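PDB 3OYV: imelysin from Bacteroides ovatus ATCC 8483, which is probably an outer-membrane imelysin-like protein that takes part in bacterial iron uptake, and may act as a peptidase. Local coordinates for residues 73-78 with 228-233; 48-53 with 290-295. All coordinates share one frame; numbering follows the deposited sequence. Where two conformers were deposited one is given.

Interaction 1 of 2, residues 73-78 with 228-233; sequences SCVEEI and PVVTQY
Ile78 of helix 71-102 lies against one face of the Tyr233 ring of helix 223-261, one of two fits in this buried helix-helix contact. The isoleucine is spread along the ring: its CD1 sits over the centre, 3.6 Å from the centroid of Tyr233 and 13° off the normal, a CH-pi contact. CG1 rests nearer the hydroxyl end, 3.5 Å from Tyr233 CZ, while CG2 reaches the flank at 3.8 Å from Tyr233 CE1. With CG anti to the backbone N (chi1 170°), the tyrosine extends across the gap, its chain and that of Ile78 sliding past each other in opposite directions. One helical turn earlier the fit is of another kind: Val230 is the bump and helix 71-102 gives the hollow. Its CG2 enters the notch between neighbours, 3.7 Å from Cys74 CB and 3.8 Å from Val75 CG2. Phe60 of helix 56-62 packs on both Cys74 and Val230, and Leu149 on both Val75 and Val229, so further helices help enclose the seam. The segment axes approach to 10.2 Å and cross at 52°, leaving the interval to side chains. No direct hydrogen bond crosses; a water accepts from Tyr233 OH at 2.7 Å and donates to Ile78 O at 3.0 Å. With a leucine in place of Tyr233, Ile78 would probably lose the broad flat surface beneath its CG1, CG2 and CD1, and the water its phenolic donor. The chemistry is apolar over most of the interface and polar at one end: dispersion and CH-pi contacts join the helices, while the water satisfies the hydroxyl of a largely apolar residue and links it to the opposing backbone.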
ATOM      1  N   SER A  73     -15.430  -7.291  17.883  1.00 15.24           N
ATOM      2  CA  SER A  73     -15.333  -5.965  17.266  0.60 15.96           C
ATOM      3  C   SER A  73     -14.025  -5.813  16.472  1.00 14.90           C
ATOM      4  O   SER A  73     -14.004  -5.306  15.337  1.00 17.08           O
ATOM      5  CB  SER A  73     -15.399  -4.894  18.351  0.60 16.43           C
ATOM      6  OG  SER A  73     -15.389  -3.601  17.781  0.60 20.30           O
ATOM      7  N   CYS A  74     -12.932  -6.273  17.075  1.00 14.25           N
ATOM      8  CA  CYS A  74     -11.644  -6.249  16.385  1.00 13.24           C
ATOM      9  C   CYS A  74     -11.715  -7.061  15.097  1.00 11.62           C
ATOM     10  O   CYS A  74     -11.260  -6.623  14.038  1.00 12.35           O
ATOM     11  CB  CYS A  74     -10.536  -6.862  17.240  1.00 12.79           C
ATOM     12  SG  CYS A  74     -10.157  -5.946  18.719  1.00 14.89           S
ATOM     13  N   VAL A  75     -12.293  -8.266  15.168  1.00 12.24           N
ATOM     14  CA  VAL A  75     -12.310  -9.163  14.013  1.00 13.12           C
ATOM     15  C   VAL A  75     -13.232  -8.658  12.889  1.00 12.88           C
ATOM     16  O   VAL A  75     -12.911  -8.786  11.713  1.00 13.85           O
ATOM     17  CB  VAL A  75     -12.633 -10.613  14.450  1.00 12.92           C
ATOM     18  CG1 VAL A  75     -12.989 -11.520  13.272  1.00 14.58           C
ATOM     19  CG2 VAL A  75     -11.450 -11.167  15.246  1.00 13.30           C
ATOM     20  N   GLU A  76     -14.340  -8.019  13.266  1.00 13.88           N
ATOM     21  CA  GLU A  76     -15.202  -7.389  12.285  1.00 15.36           C
ATOM     22  C   GLU A  76     -14.444  -6.273  11.559  1.00 15.13           C
ATOM     23  O   GLU A  76     -14.581  -6.142  10.351  1.00 15.62           O
ATOM     24  CB  GLU A  76     -16.475  -6.885  12.956  1.00 16.45           C
ATOM     25  CG  GLU A  76     -17.407  -8.057  13.329  1.00 17.64           C
ATOM     26  CD  GLU A  76     -18.638  -7.676  14.136  1.00 23.10           C
ATOM     27  OE1 GLU A  76     -18.666  -6.598  14.767  1.00 27.22           O
ATOM     28  OE2 GLU A  76     -19.574  -8.526  14.177  1.00 25.38           O
ATOM     29  N   GLU A  77     -13.620  -5.513  12.284  1.00 14.71           N
ATOM     30  CA  GLU A  77     -12.805  -4.475  11.661  1.00 13.96           C
ATOM     31  C   GLU A  77     -11.781  -5.129  10.719  1.00 13.94           C
ATOM     32  O   GLU A  77     -11.601  -4.687   9.592  1.00 14.69           O
ATOM     33  CB  GLU A  77     -12.097  -3.611  12.715  1.00 14.61           C
ATOM     34  CG  GLU A  77     -11.240  -2.467  12.136  1.00 14.12           C
ATOM     35  CD  GLU A  77     -12.060  -1.338  11.536  1.00 15.62           C
ATOM     36  OE1 GLU A  77     -13.313  -1.330  11.626  1.00 20.67           O
ATOM     37  OE2 GLU A  77     -11.459  -0.421  10.944  1.00 18.87           O
ATOM     38  N   ILE A  78     -11.137  -6.192  11.201  1.00 12.30           N
ATOM     39  CA  ILE A  78     -10.158  -6.907  10.365  1.00 11.82           C
ATOM     40  C   ILE A  78     -10.790  -7.350   9.032  1.00 11.93           C
ATOM     41  O   ILE A  78     -10.248  -7.124   7.941  1.00 12.08           O
ATOM     42  CB  ILE A  78      -9.535  -8.128  11.082  1.00 11.29           C
ATOM     43  CG1 ILE A  78      -8.662  -7.645  12.238  1.00 11.07           C
ATOM     44  CG2 ILE A  78      -8.823  -9.066  10.106  1.00 11.06           C
ATOM     45  CD1 ILE A  78      -8.237  -8.740  13.209  1.00 13.28           C
ATOM     46  N   PRO A 228      -6.928 -14.977  20.756  1.00 10.29           N
ATOM     47  CA  PRO A 228      -5.638 -15.402  20.202  1.00 10.31           C
ATOM     48  C   PRO A 228      -5.491 -15.045  18.733  1.00  9.93           C
ATOM     49  O   PRO A 228      -4.371 -14.871  18.251  1.00 11.37           O
ATOM     50  CB  PRO A 228      -5.603 -16.917  20.449  1.00 12.58           C
ATOM     51  CG  PRO A 228      -6.862 -17.284  20.972  1.00 16.53           C
ATOM     52  CD  PRO A 228      -7.661 -16.079  21.400  1.00 12.30           C
ATOM     53  N   VAL A 229      -6.612 -14.986  18.031  1.00  9.74           N
ATOM     54  CA  VAL A 229      -6.596 -14.585  16.624  1.00  9.52           C
ATOM     55  C   VAL A 229      -6.135 -13.098  16.546  1.00  9.73           C
ATOM     56  O   VAL A 229      -5.277 -12.749  15.726  1.00  9.48           O
ATOM     57  CB  VAL A 229      -7.970 -14.782  15.967  1.00 10.95           C
ATOM     58  CG1 VAL A 229      -7.981 -14.145  14.565  1.00 12.65           C
ATOM     59  CG2 VAL A 229      -8.347 -16.280  15.928  1.00 13.83           C
ATOM     60  N   VAL A 230      -6.714 -12.241  17.385  1.00  8.98           N
ATOM     61  CA  VAL A 230      -6.364 -10.811  17.400  1.00  9.25           C
ATOM     62  C   VAL A 230      -4.884 -10.619  17.772  1.00  8.55           C
ATOM     63  O   VAL A 230      -4.154  -9.863  17.130  1.00  9.74           O
ATOM     64  CB  VAL A 230      -7.288  -9.992  18.271  1.00 10.69           C
ATOM     65  CG1 VAL A 230      -6.823  -8.538  18.335  1.00 12.65           C
ATOM     66  CG2 VAL A 230      -8.752 -10.095  17.765  1.00 12.19           C
ATOM     67  N   THR A 231      -4.435 -11.331  18.783  1.00  9.46           N
ATOM     68  CA  THR A 231      -3.081 -11.183  19.278  1.00  9.71           C
ATOM     69  C   THR A 231      -2.092 -11.589  18.208  1.00  9.47           C
ATOM     70  O   THR A 231      -1.104 -10.878  17.942  1.00 10.39           O
ATOM     71  CB  THR A 231      -2.924 -11.962  20.592  1.00  9.97           C
ATOM     72  OG1 THR A 231      -3.727 -11.332  21.558  1.00 12.56           O
ATOM     73  CG2 THR A 231      -1.452 -12.045  21.040  1.00 12.32           C
ATOM     74  N   GLN A 232      -2.337 -12.739  17.583  1.00  9.27           N
ATOM     75  CA  GLN A 232      -1.465 -13.222  16.503  1.00  9.94           C
ATOM     76  C   GLN A 232      -1.434 -12.272  15.311  1.00  9.00           C
ATOM     77  O   GLN A 232      -0.383 -12.024  14.703  1.00 10.58           O
ATOM     78  CB  GLN A 232      -1.829 -14.641  16.055  1.00  9.91           C
ATOM     79  CG  GLN A 232      -1.078 -15.223  14.895  1.00 10.52           C
ATOM     80  CD  GLN A 232       0.370 -15.492  15.153  1.00 10.75           C
ATOM     81  OE1 GLN A 232       0.850 -15.482  16.291  1.00 13.23           O
ATOM     82  NE2 GLN A 232       1.079 -15.783  14.093  1.00 11.28           N
ATOM     83  N   TYR A 233      -2.612 -11.767  14.943  1.00  9.76           N
ATOM     84  CA  TYR A 233      -2.713 -10.834  13.824  1.00  8.36           C
ATOM     85  C   TYR A 233      -1.865  -9.589  14.057  1.00  9.21           C
ATOM     86  O   TYR A 233      -1.110  -9.143  13.203  1.00  9.95           O
ATOM     87  CB  TYR A 233      -4.174 -10.478  13.636  1.00 10.07           C
ATOM     88  CG  TYR A 233      -4.536  -9.352  12.698  1.00  8.52           C
ATOM     89  CD1 TYR A 233      -4.751  -9.557  11.346  1.00  9.28           C
ATOM     90  CD2 TYR A 233      -4.739  -8.081  13.211  1.00  9.32           C
ATOM     91  CE1 TYR A 233      -5.129  -8.505  10.507  1.00 10.02           C
ATOM     92  CE2 TYR A 233      -5.162  -7.029  12.412  1.00 10.09           C
ATOM     93  CZ  TYR A 233      -5.370  -7.265  11.063  1.00  9.33           C
ATOM     94  OH  TYR A 233      -5.826  -6.234  10.267  1.00 11.44           O
TER
HETATM   95  O   HOH W   1      -7.339  -6.647   8.085  1.00 12.05           O

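Interaction 2 of 2, residues 48-53 with 290-295; sequences SSYKGG and FGPVDE
Tyr50 OH donates a 2.6 Å hydrogen bond to Glu295 OE1, joining a type I' beta turn, Tyr50 to Gly53, to the loop just after the short 3-10 segment 292-293. The contact thereby ties the connection between helices 21-47 and 56-62 to that between helices 265-283 and 298-303. The hydroxyl comes in on the syn side of the carboxylate, 16° out of its plane; ring and carboxylate planes are 49° apart, and OE1 lies at the edge of the ring. The glutamate chain runs extended beyond CG (chi2 170°) and reaches the tyrosine from the opposite direction. Lys51, also extended, runs alongside the ring: CD lies over one face, offset toward the rim, and NZ makes a weak 3.5 Å hydrogen bond to Tyr50 OH. That ammonium is 4.3 Å from Glu295 OE1, too far for a salt bridge, yet its charge would probably help stabilise the carboxylate; a water accepting from NZ donates weakly to OE1. Farther back along the ring, Pro292 CG packs obliquely at 4.0 Å from Tyr50 CE1, and Tyr56 meets the same ring edge-to-face. Gly53 N closes the turn on Tyr50 O. Ser49 OG, just before the turn, donates to an in-plane lone pair of Gly53 O at 2.7 Å.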
ATOM      1  N   SER A  48       5.125   1.316  20.016  1.00 14.91           N
ATOM      2  CA  SER A  48       5.662   1.984  21.202  0.60 15.53           C
ATOM      3  C   SER A  48       4.607   2.791  21.957  1.00 15.54           C
ATOM      4  O   SER A  48       4.360   2.548  23.165  1.00 18.64           O
ATOM      5  CB  SER A  48       6.850   2.877  20.795  0.60 17.02           C
ATOM      6  OG  SER A  48       7.355   3.577  21.923  0.60 20.32           O
ATOM      7  N   SER A  49       3.982   3.732  21.283  1.00 15.33           N
ATOM      8  CA  SER A  49       3.063   4.637  21.957  1.00 16.78           C
ATOM      9  C   SER A  49       2.158   5.337  20.988  1.00 16.28           C
ATOM     10  O   SER A  49       2.627   5.975  20.041  1.00 17.64           O
ATOM     11  CB  SER A  49       3.864   5.665  22.761  1.00 17.75           C
ATOM     12  OG  SER A  49       3.032   6.628  23.398  1.00 19.76           O
ATOM     13  N   TYR A  50       0.854   5.220  21.225  1.00 16.61           N
ATOM     14  CA  TYR A  50      -0.154   5.891  20.455  1.00 16.90           C
ATOM     15  C   TYR A  50      -0.623   7.090  21.238  1.00 20.99           C
ATOM     16  O   TYR A  50      -1.193   6.940  22.320  1.00 21.26           O
ATOM     17  CB  TYR A  50      -1.294   4.915  20.200  1.00 16.89           C
ATOM     18  CG  TYR A  50      -2.476   5.457  19.492  1.00 15.63           C
ATOM     19  CD1 TYR A  50      -2.395   5.850  18.157  1.00 17.51           C
ATOM     20  CD2 TYR A  50      -3.707   5.515  20.126  1.00 18.03           C
ATOM     21  CE1 TYR A  50      -3.501   6.295  17.470  1.00 17.50           C
ATOM     22  CE2 TYR A  50      -4.824   5.972  19.457  1.00 21.13           C
ATOM     23  CZ  TYR A  50      -4.723   6.379  18.138  1.00 20.31           C
ATOM     24  OH  TYR A  50      -5.843   6.825  17.501  1.00 23.43           O
ATOM     25  N   LYS A  51      -0.350   8.265  20.681  1.00 21.87           N
ATOM     26  CA  LYS A  51      -0.744   9.551  21.266  1.00 24.68           C
ATOM     27  C   LYS A  51      -0.287   9.670  22.698  1.00 25.94           C
ATOM     28  O   LYS A  51      -1.045  10.100  23.560  1.00 29.64           O
ATOM     29  CB  LYS A  51      -2.259   9.669  21.155  1.00 24.14           C
ATOM     30  CG  LYS A  51      -2.752   9.830  19.741  1.00 31.80           C
ATOM     31  CD  LYS A  51      -4.254   9.710  19.691  1.00 35.70           C
ATOM     32  CE  LYS A  51      -4.798  10.201  18.375  1.00 37.40           C
ATOM     33  NZ  LYS A  51      -6.289  10.147  18.379  1.00 39.64           N
ATOM     34  N   GLY A  52       0.956   9.291  22.954  1.00 25.98           N
ATOM     35  CA  GLY A  52       1.539   9.393  24.284  1.00 26.19           C
ATOM     36  C   GLY A  52       1.167   8.330  25.296  1.00 26.33           C
ATOM     37  O   GLY A  52       1.753   8.297  26.383  1.00 27.31           O
ATOM     38  N   GLY A  53       0.245   7.426  24.936  1.00 22.96           N
ATOM     39  CA  GLY A  53      -0.188   6.365  25.823  1.00 22.59           C
ATOM     40  C   GLY A  53       0.370   5.017  25.392  1.00 21.02           C
ATOM     41  O   GLY A  53       1.449   4.943  24.802  1.00 22.01           O
ATOM     42  N   PHE A 290      -6.552   0.871   8.811  1.00 10.80           N
ATOM     43  CA  PHE A 290      -7.312   1.365   9.936  1.00 11.51           C
ATOM     44  C   PHE A 290      -6.375   1.741  11.058  1.00 11.88           C
ATOM     45  O   PHE A 290      -5.191   1.434  11.018  1.00 12.50           O
ATOM     46  CB  PHE A 290      -8.364   0.342  10.430  1.00 12.77           C
ATOM     47  CG  PHE A 290      -7.793  -0.858  11.137  1.00 13.15           C
ATOM     48  CD1 PHE A 290      -7.455  -2.008  10.426  1.00 15.09           C
ATOM     49  CD2 PHE A 290      -7.655  -0.857  12.499  1.00 14.50           C
ATOM     50  CE1 PHE A 290      -6.971  -3.121  11.111  1.00 14.40           C
ATOM     51  CE2 PHE A 290      -7.152  -1.945  13.180  1.00 16.83           C
ATOM     52  CZ  PHE A 290      -6.831  -3.077  12.491  1.00 15.73           C
ATOM     53  N   GLY A 291      -6.896   2.440  12.059  1.00 13.13           N
ATOM     54  CA  GLY A 291      -6.070   2.903  13.150  1.00 12.72           C
ATOM     55  C   GLY A 291      -5.138   3.991  12.658  1.00 12.50           C
ATOM     56  O   GLY A 291      -5.522   4.795  11.800  1.00 12.99           O
ATOM     57  N   PRO A 292      -3.913   4.029  13.187  1.00 12.11           N
ATOM     58  CA  PRO A 292      -2.983   5.116  12.854  1.00 12.64           C
ATOM     59  C   PRO A 292      -2.869   5.505  11.398  1.00 12.36           C
ATOM     60  O   PRO A 292      -2.904   6.697  11.072  1.00 13.56           O
ATOM     61  CB  PRO A 292      -1.664   4.610  13.426  1.00 13.22           C
ATOM     62  CG  PRO A 292      -2.077   3.848  14.646  1.00 13.49           C
ATOM     63  CD  PRO A 292      -3.381   3.163  14.256  1.00 12.36           C
ATOM     64  N   VAL A 293      -2.767   4.543  10.500  1.00 11.83           N
ATOM     65  CA  VAL A 293      -2.556   4.900   9.087  1.00 11.54           C
ATOM     66  C   VAL A 293      -3.793   5.604   8.498  1.00 11.82           C
ATOM     67  O   VAL A 293      -3.680   6.318   7.514  1.00 13.91           O
ATOM     68  CB  VAL A 293      -2.181   3.663   8.225  1.00 11.29           C
ATOM     69  CG1 VAL A 293      -3.438   2.781   7.983  1.00 12.10           C
ATOM     70  CG2 VAL A 293      -1.500   4.074   6.903  1.00 13.09           C
ATOM     71  N   ASP A 294      -4.960   5.395   9.118  1.00 13.25           N
ATOM     72  CA  ASP A 294      -6.227   5.939   8.634  1.00 14.78           C
ATOM     73  C   ASP A 294      -6.637   7.177   9.421  1.00 16.32           C
ATOM     74  O   ASP A 294      -7.823   7.544   9.418  1.00 20.35           O
ATOM     75  CB  ASP A 294      -7.300   4.844   8.762  1.00 16.14           C
ATOM     76  CG  ASP A 294      -8.621   5.179   8.096  1.00 19.69           C
ATOM     77  OD1 ASP A 294      -8.607   5.692   6.950  1.00 24.52           O
ATOM     78  OD2 ASP A 294      -9.674   4.840   8.718  1.00 24.08           O
ATOM     79  N   GLU A 295      -5.674   7.808  10.103  1.00 14.75           N
ATOM     80  CA  GLU A 295      -5.889   9.014  10.912  1.00 16.45           C
ATOM     81  C   GLU A 295      -4.937  10.118  10.475  1.00 16.54           C
ATOM     82  O   GLU A 295      -3.831   9.868   9.958  1.00 16.41           O
ATOM     83  CB  GLU A 295      -5.670   8.687  12.384  1.00 18.25           C
ATOM     84  CG  GLU A 295      -6.692   7.663  12.931  1.00 18.32           C
ATOM     85  CD  GLU A 295      -6.416   7.107  14.325  1.00 19.93           C
ATOM     86  OE1 GLU A 295      -5.459   7.514  15.019  1.00 23.36           O
ATOM     87  OE2 GLU A 295      -7.213   6.224  14.740  1.00 26.99           O
TER
HETATM   88  O   HOH W   2      -6.563  10.698  15.259  1.00 41.61           O

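How the interactions relate
Interaction 1 is a buried seam between two long helices, 71-102 and 223-261; interaction 2 ties two loops together, with one buried residue and an exposed one among those that touch. Their chemistry follows: apolar packing with a single bridging water in the first, a short phenol-carboxylate bond beside a lysine in the second. The contacts hold different elements, and 73-78/228-233 is nested along the chain inside the loop closed by 48-53/290-295. Their centres are about 17 Å apart, yet Phe290, which starts segment 290-295 without touching 48-53, packs on Glu77 and Tyr233 of interaction 1. Helix 56-62 is a shared neighbour, placing Phe60 on interaction 1 and Tyr56 on interaction 2.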